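Side-chain contact in carbohydrate binding module E1 (Uncultured bacterium, PDB 5KLE), which binds a cellopentaose chain along its surface, probably recognising cellulose: residues 52-57 with 69-74. Sequence-based numbering, arbitrary orientation.
Sequences YNITSG and TTVANA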
loop_
_atom_site.group_PDB
_atom_site.type_symbol
_atom_site.label_atom_id
_atom_site.label_comp_id
_atom_site.label_asym_id
_atom_site.label_seq_id
_atom_site.Cartn_x
_atom_site.Cartn_y
_atom_site.Cartn_z
ATOM N N TYR A 52 -5.979 3.376 -0.285
ATOM C CA TYR A 52 -4.681 3.619 -0.909
ATOM C C TYR A 52 -4.818 4.189 -2.315
ATOM O O TYR A 52 -5.783 3.903 -3.039
ATOM C CB TYR A 52 -3.908 2.280 -1.111
ATOM C CG TYR A 52 -3.851 1.416 0.140
ATOM C CD1 TYR A 52 -2.723 1.433 0.984
ATOM C CD2 TYR A 52 -4.961 0.639 0.533
ATOM C CE1 TYR A 52 -2.689 0.678 2.154
ATOM C CE2 TYR A 52 -4.939 -0.109 1.739
ATOM C CZ TYR A 52 -3.772 -0.107 2.512
ATOM O OH TYR A 52 -3.733 -0.827 3.710
ATOM N N ASN A 53 -3.819 4.966 -2.706
ATOM C CA ASN A 53 -3.620 5.395 -4.097
ATOM C C ASN A 53 -2.212 5.005 -4.528
ATOM O O ASN A 53 -1.245 5.296 -3.810
ATOM C CB ASN A 53 -3.705 6.923 -4.259
ATOM C CG ASN A 53 -5.102 7.482 -4.045
ATOM O OD1 ASN A 53 -6.095 6.777 -4.192
ATOM N ND2 ASN A 53 -5.184 8.792 -3.740
ATOM N N ILE A 54 -2.081 4.402 -5.717
ATOM C CA ILE A 54 -0.768 4.063 -6.274
ATOM C C ILE A 54 -0.362 5.166 -7.237
ATOM O O ILE A 54 -1.144 5.536 -8.132
ATOM C CB ILE A 54 -0.810 2.709 -7.005
ATOM C CG1 ILE A 54 -1.129 1.603 -6.009
ATOM C CG2 ILE A 54 0.508 2.454 -7.750
ATOM C CD1 ILE A 54 -1.240 0.204 -6.612
ATOM N N THR A 55 0.851 5.706 -7.073
ATOM C CA THR A 55 1.269 6.820 -7.936
ATOM C C THR A 55 1.299 6.371 -9.392
ATOM O O THR A 55 1.877 5.335 -9.728
ATOM C CB THR A 55 2.630 7.335 -7.494
ATOM O OG1 THR A 55 2.500 7.706 -6.113
ATOM C CG2 THR A 55 3.052 8.590 -8.323
ATOM N N SER A 56 0.607 7.128 -10.241
ATOM C CA SER A 56 0.481 6.820 -11.672
ATOM C C SER A 56 -0.181 5.480 -11.918
ATOM O O SER A 56 -0.014 4.893 -12.999
ATOM C CB SER A 56 1.825 6.894 -12.393
ATOM O OG SER A 56 2.420 8.173 -12.237
ATOM N N GLY A 57 -0.994 5.020 -10.967
ATOM C CA GLY A 57 -1.650 3.733 -11.090
ATOM C C GLY A 57 -3.003 3.732 -10.411
ATOM O O GLY A 57 -3.627 4.783 -10.227
ATOM N N THR A 69 -6.888 -7.565 -0.446
ATOM C CA THR A 69 -7.422 -6.857 -1.604
ATOM C C THR A 69 -6.516 -7.146 -2.788
ATOM O O THR A 69 -5.310 -6.877 -2.729
ATOM C CB THR A 69 -7.429 -5.355 -1.320
ATOM O OG1 THR A 69 -8.287 -5.097 -0.203
ATOM C CG2 THR A 69 -7.964 -4.613 -2.529
ATOM N N THR A 70 -7.095 -7.658 -3.875
ATOM C CA THR A 70 -6.367 -7.828 -5.127
ATOM C C THR A 70 -6.426 -6.522 -5.916
ATOM O O THR A 70 -7.507 -5.921 -6.046
ATOM C CB THR A 70 -6.986 -8.978 -5.928
ATOM O OG1 THR A 70 -6.866 -10.175 -5.164
ATOM C CG2 THR A 70 -6.298 -9.160 -7.257
ATOM N N VAL A 71 -5.271 -6.051 -6.403
ATOM C CA VAL A 71 -5.212 -4.797 -7.167
ATOM C C VAL A 71 -4.800 -5.128 -8.601
ATOM O O VAL A 71 -3.603 -5.246 -8.917
ATOM C CB VAL A 71 -4.245 -3.792 -6.528
ATOM C CG1 VAL A 71 -4.260 -2.464 -7.308
ATOM C CG2 VAL A 71 -4.603 -3.550 -5.052
ATOM N N ALA A 72 -5.779 -5.275 -9.494
ATOM C CA ALA A 72 -5.465 -5.486 -10.897
ATOM C C ALA A 72 -4.860 -4.220 -11.503
ATOM O O ALA A 72 -5.073 -3.098 -11.021
ATOM C CB ALA A 72 -6.725 -5.891 -11.680
ATOM N N ASN A 73 -4.039 -4.412 -12.515
ATOM C CA ASN A 73 -3.528 -3.302 -13.310
ATOM C C ASN A 73 -2.482 -2.460 -12.581
ATOM O O ASN A 73 -2.247 -1.312 -12.958
ATOM C CB ASN A 73 -4.656 -2.406 -13.849
ATOM C CG ASN A 73 -5.748 -3.193 -14.555
ATOM O OD1 ASN A 73 -5.474 -4.129 -15.315
ATOM N ND2 ASN A 73 -7.000 -2.820 -14.297
ATOM N N ALA A 74 -1.834 -2.986 -11.549
ATOM C CA ALA A 74 -0.657 -2.342 -10.980
ATOM C C ALA A 74 0.579 -2.788 -11.758
ATOM O O ALA A 74 0.760 -3.983 -12.020
ATOM C CB ALA A 74 -0.523 -2.698 -9.499
#
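Ile54 reaches Val71 and Ala74 with a single methyl group, its CD1. That methyl lies 4.1 Å from CG1 of Val71 and 4.2 Å from CB of Ala74; the end of the isoleucine thus touches two residues of the opposing segment by ordinary van der Waals contact. The long branch of Ile54 is fully extended (chi2 178°), which carries CD1 away from its own backbone and toward the facing sheet. Val71 answers with the methyl that stands anti to its backbone N (chi1 -177°). The two branched side chains run past each other in opposite senses, and their methyls meet offset, one to the side of the other.

Strand 50-54 belongs to the mixed sheet and strand 67-71 to the four-stranded antiparallel one, so these methyls close part of the hydrophobic interior of a beta-sandwich, near the ends of both strands. Both segments turn back through type II beta turns: Ile54 to Gly57, closed by a bond from Gly57 N to Ile54 O of 2.9 Å, and Val71 to Ala74. The second turn brings Ala74 back beside Val71, within reach of the same isoleucine methyl. Leu40 of strand 40-44 touches Ile54, Val71 and Ala74 alike, while Ile61 packs on both Ile54 and Val71; Ile81 adds a further contact to Ile54 and Pro58 one to Val71. Farther out, backbone bonds between Val71 and Leu40 fix the valine's strand in its sheet, and Thr55, just beyond Ile54, pairs through its backbone with Tyr80.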